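Local coordinates for protein hypothetical hydrolase (Bacteroides thetaiotaomicron, PDB 3TC9) that is of unproven function but, with an immunoglobulin-like IPT/TIG domain joined to a six-bladed beta-propeller, probably serves as an auxiliary nutrient-binding protein, at residues B[375-381]-B[392-398]. Numbering follows the deposited sequence.
Sequences TFAGRGS and LRQEARF
Strand 372-376 leads into a corner at A377, and the chain then runs through 378-381 along the irregular segment 392-398. At this corner F376 and A377 both face I364, a classic beta bulge. CA atoms are nearest at A377-L392, G378-R397 and G380-E395. G378 N donates to L392 O (2.8 Å), G380 N to A396 O (2.8 Å) and S381 N, almost linearly, to Q394 O (2.8 Å); S381 OG, chi1 m, donates a hydrogen bond to E395 O (2.7 Å). G378 (phi/psi 110/175) could hardly carry a CB, which would jam against its preceding carbonyl and crowd F398; on G380 one would clash with the backbone of 394-396. In this six-bladed beta-propeller the contact joins neighbouring blades, one containing 372-376, the next strands 390-391, 107-113 and 422-428. F376 (chi1 t) takes L392 CD2 over one ring face, a CH-pi contact 3.8 Å from the centroid, and meets Y355 edge-to-face. A377 CB lies 3.8 Å from L392 CG and 4.0 Å from F398 CE2; F398 (chi1 m) brings its ring edge to G378 CA. R393, m at chi1 to chi3, curls back so that T375 CB covers one guanidinium face, NH1 3.1 Å from T375 O. Water 2 bridges R393 NE, R393 O and G378 O; water 3 joins R379 N to F398 N. R397, with chi2 and chi3 between wells, lays its guanidinium over S381 CB, and its NH1 hydrogen-bonds N388 OD1. R379 (m, t, p), its CA-to-CB bond pointing away from 392-398, hydrogen-bonds N361 O through NH1 and makes a cation-pi contact with W321.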
ATOM      1  N   THR B 375       8.086 -19.925   1.704  1.00 29.16           N
ATOM      2  CA  THR B 375       8.687 -19.669   3.002  1.00 28.63           C
ATOM      3  C   THR B 375       9.135 -18.228   3.033  1.00 33.64           C
ATOM      4  O   THR B 375       9.839 -17.765   2.134  1.00 34.43           O
ATOM      5  CB  THR B 375       9.800 -20.667   3.277  1.00 33.85           C
ATOM      6  OG1 THR B 375       9.195 -21.951   3.279  1.00 32.18           O
ATOM      7  CG2 THR B 375      10.558 -20.401   4.623  1.00 27.47           C
ATOM      8  N   PHE B 376       8.720 -17.512   4.063  1.00 31.21           N
ATOM      9  CA  PHE B 376       9.062 -16.113   4.192  1.00 30.06           C
ATOM     10  C   PHE B 376      10.362 -15.904   4.940  1.00 33.52           C
ATOM     11  O   PHE B 376      11.210 -15.125   4.488  1.00 32.50           O
ATOM     12  CB  PHE B 376       7.907 -15.376   4.904  1.00 31.45           C
ATOM     13  CG  PHE B 376       8.076 -13.882   5.112  1.00 31.71           C
ATOM     14  CD1 PHE B 376       8.297 -13.031   4.030  1.00 33.56           C
ATOM     15  CD2 PHE B 376       7.924 -13.320   6.375  1.00 32.03           C
ATOM     16  CE1 PHE B 376       8.380 -11.645   4.216  1.00 33.52           C
ATOM     17  CE2 PHE B 376       7.999 -11.941   6.559  1.00 33.65           C
ATOM     18  CZ  PHE B 376       8.199 -11.108   5.478  1.00 32.14           C
ATOM     19  N   ALA B 377      10.517 -16.566   6.106  1.00 30.03           N
ATOM     20  CA  ALA B 377      11.665 -16.316   6.977  1.00 28.89           C
ATOM     21  C   ALA B 377      11.993 -17.502   7.808  1.00 33.91           C
ATOM     22  O   ALA B 377      11.108 -18.254   8.185  1.00 33.48           O
ATOM     23  CB  ALA B 377      11.377 -15.131   7.896  1.00 28.66           C
ATOM     24  N   GLY B 378      13.276 -17.645   8.114  1.00 30.83           N
ATOM     25  CA  GLY B 378      13.769 -18.744   8.931  1.00 29.47           C
ATOM     26  C   GLY B 378      14.571 -19.714   8.109  1.00 32.23           C
ATOM     27  O   GLY B 378      14.668 -19.570   6.882  1.00 29.50           O
ATOM     28  N   ARG B 379      15.154 -20.717   8.806  1.00 30.73           N
ATOM     29  CA  ARG B 379      15.969 -21.780   8.235  1.00 31.87           C
ATOM     30  C   ARG B 379      17.254 -21.224   7.571  1.00 37.44           C
ATOM     31  O   ARG B 379      17.819 -21.862   6.704  1.00 39.04           O
ATOM     32  CB  ARG B 379      15.153 -22.669   7.253  1.00 32.97           C
ATOM     33  CG  ARG B 379      13.873 -23.215   7.864  1.00 35.34           C
ATOM     34  CD  ARG B 379      13.037 -23.962   6.862  1.00 38.01           C
ATOM     35  NE  ARG B 379      13.651 -25.230   6.446  1.00 38.37           N
ATOM     36  CZ  ARG B 379      13.463 -26.393   7.058  1.00 38.24           C
ATOM     37  NH1 ARG B 379      12.704 -26.465   8.141  1.00 33.15           N
ATOM     38  NH2 ARG B 379      14.033 -27.492   6.590  1.00 34.22           N
ATOM     39  N   GLY B 380      17.741 -20.086   8.045  1.00 36.14           N
ATOM     40  CA  GLY B 380      18.991 -19.509   7.563  1.00 36.38           C
ATOM     41  C   GLY B 380      20.188 -20.166   8.217  1.00 40.98           C
ATOM     42  O   GLY B 380      20.033 -21.125   8.985  1.00 40.97           O
ATOM     43  N   SER B 381      21.395 -19.659   7.910  1.00 38.31           N
ATOM     44  CA  SER B 381      22.668 -20.107   8.489  1.00 38.20           C
ATOM     45  C   SER B 381      22.895 -21.618   8.421  1.00 43.35           C
ATOM     46  O   SER B 381      23.479 -22.207   9.345  1.00 42.76           O
ATOM     47  CB  SER B 381      22.783 -19.672   9.949  1.00 39.41           C
ATOM     48  OG  SER B 381      22.471 -18.306  10.161  1.00 40.99           O
ATOM     49  N   LEU B 392      16.257 -12.689   6.135  1.00 32.67           N
ATOM     50  CA  LEU B 392      15.083 -13.573   6.300  1.00 32.83           C
ATOM     51  C   LEU B 392      15.339 -15.027   5.917  1.00 36.86           C
ATOM     52  O   LEU B 392      14.976 -15.904   6.685  1.00 38.06           O
ATOM     53  CB  LEU B 392      13.914 -13.041   5.465  1.00 32.75           C
ATOM     54  CG  LEU B 392      12.927 -12.114   6.183  1.00 36.24           C
ATOM     55  CD1 LEU B 392      13.620 -10.931   6.794  1.00 35.75           C
ATOM     56  CD2 LEU B 392      11.861 -11.618   5.203  1.00 34.94           C
ATOM     57  N   ARG B 393      16.003 -15.285   4.782  1.00 32.84           N
ATOM     58  CA  ARG B 393      16.249 -16.642   4.319  1.00 32.21           C
ATOM     59  C   ARG B 393      17.688 -17.118   4.455  1.00 37.24           C
ATOM     60  O   ARG B 393      17.890 -18.304   4.617  1.00 37.75           O
ATOM     61  CB  ARG B 393      15.805 -16.791   2.860  1.00 29.47           C
ATOM     62  CG  ARG B 393      14.300 -16.593   2.647  1.00 34.01           C
ATOM     63  CD  ARG B 393      13.399 -17.584   3.366  1.00 33.72           C
ATOM     64  NE  ARG B 393      13.736 -18.987   3.083  1.00 39.13           N
ATOM     65  CZ  ARG B 393      13.285 -19.682   2.046  1.00 52.21           C
ATOM     66  NH1 ARG B 393      12.452 -19.123   1.171  1.00 44.57           N
ATOM     67  NH2 ARG B 393      13.662 -20.941   1.873  1.00 38.63           N
ATOM     68  N   GLN B 394      18.679 -16.221   4.375  1.00 36.59           N
ATOM     69  CA  GLN B 394      20.112 -16.573   4.436  1.00 34.99           C
ATOM     70  C   GLN B 394      20.689 -16.689   5.846  1.00 36.14           C
ATOM     71  O   GLN B 394      21.545 -17.545   6.062  1.00 35.54           O
ATOM     72  CB  GLN B 394      20.946 -15.562   3.631  1.00 35.44           C
ATOM     73  CG  GLN B 394      20.699 -15.599   2.107  1.00 33.29           C
ATOM     74  CD  GLN B 394      20.754 -17.022   1.575  1.00 67.29           C
ATOM     75  OE1 GLN B 394      21.818 -17.684   1.551  1.00 66.23           O
ATOM     76  NE2 GLN B 394      19.605 -17.547   1.192  1.00 55.82           N
ATOM     77  N   GLU B 395      20.202 -15.891   6.802  1.00 32.51           N
ATOM     78  CA  GLU B 395      20.760 -15.846   8.158  1.00 32.87           C
ATOM     79  C   GLU B 395      19.786 -16.201   9.269  1.00 37.50           C
ATOM     80  O   GLU B 395      20.154 -16.948  10.191  1.00 36.44           O
ATOM     81  CB  GLU B 395      21.305 -14.418   8.459  1.00 33.47           C
ATOM     82  CG  GLU B 395      22.411 -13.949   7.527  1.00 37.09           C
ATOM     83  CD  GLU B 395      22.994 -12.574   7.820  1.00 57.39           C
ATOM     84  OE1 GLU B 395      22.209 -11.602   7.949  1.00 40.65           O
ATOM     85  OE2 GLU B 395      24.244 -12.455   7.810  1.00 43.63           O
ATOM     86  N   ALA B 396      18.577 -15.625   9.225  1.00 33.59           N
ATOM     87  CA  ALA B 396      17.600 -15.746  10.307  1.00 34.14           C
ATOM     88  C   ALA B 396      17.197 -17.192  10.676  1.00 38.22           C
ATOM     89  O   ALA B 396      17.004 -18.040   9.805  1.00 38.20           O
ATOM     90  CB  ALA B 396      16.357 -14.944   9.978  1.00 34.55           C
ATOM     91  N   ARG B 397      17.087 -17.455  11.992  1.00 32.10           N
ATOM     92  CA  ARG B 397      16.609 -18.703  12.554  1.00 29.78           C
ATOM     93  C   ARG B 397      15.710 -18.444  13.720  1.00 33.86           C
ATOM     94  O   ARG B 397      15.934 -17.504  14.491  1.00 32.98           O
ATOM     95  CB  ARG B 397      17.742 -19.596  13.022  1.00 25.69           C
ATOM     96  CG  ARG B 397      18.352 -20.408  11.921  1.00 32.13           C
ATOM     97  CD  ARG B 397      19.797 -20.469  12.260  1.00 44.13           C
ATOM     98  NE  ARG B 397      20.260 -21.831  12.413  1.00 44.22           N
ATOM     99  CZ  ARG B 397      21.447 -22.163  12.902  1.00 54.87           C
ATOM    100  NH1 ARG B 397      22.269 -21.226  13.371  1.00 50.41           N
ATOM    101  NH2 ARG B 397      21.814 -23.426  12.947  1.00 33.16           N
ATOM    102  N   PHE B 398      14.703 -19.317  13.865  1.00 30.42           N
ATOM    103  CA  PHE B 398      13.732 -19.355  14.963  1.00 29.98           C
ATOM    104  C   PHE B 398      13.816 -20.704  15.619  1.00 33.29           C
ATOM    105  O   PHE B 398      14.391 -21.615  15.042  1.00 33.71           O
ATOM    106  CB  PHE B 398      12.301 -19.118  14.455  1.00 30.83           C
ATOM    107  CG  PHE B 398      12.127 -17.856  13.666  1.00 31.16           C
ATOM    108  CD1 PHE B 398      11.931 -16.635  14.309  1.00 32.36           C
ATOM    109  CD2 PHE B 398      12.149 -17.880  12.274  1.00 31.95           C
ATOM    110  CE1 PHE B 398      11.764 -15.459  13.565  1.00 32.85           C
ATOM    111  CE2 PHE B 398      12.006 -16.706  11.537  1.00 33.50           C
ATOM    112  CZ  PHE B 398      11.794 -15.506  12.187  1.00 31.84           C
TER
HETATM  113  O   HOH W   1      10.108 -20.380  -0.814  1.00 44.41           O
HETATM  114  O   HOH W   2      15.941 -20.190   4.560  1.00 45.07           O
HETATM  115  O   HOH W   3      14.673 -21.184  11.534  1.00 22.41           O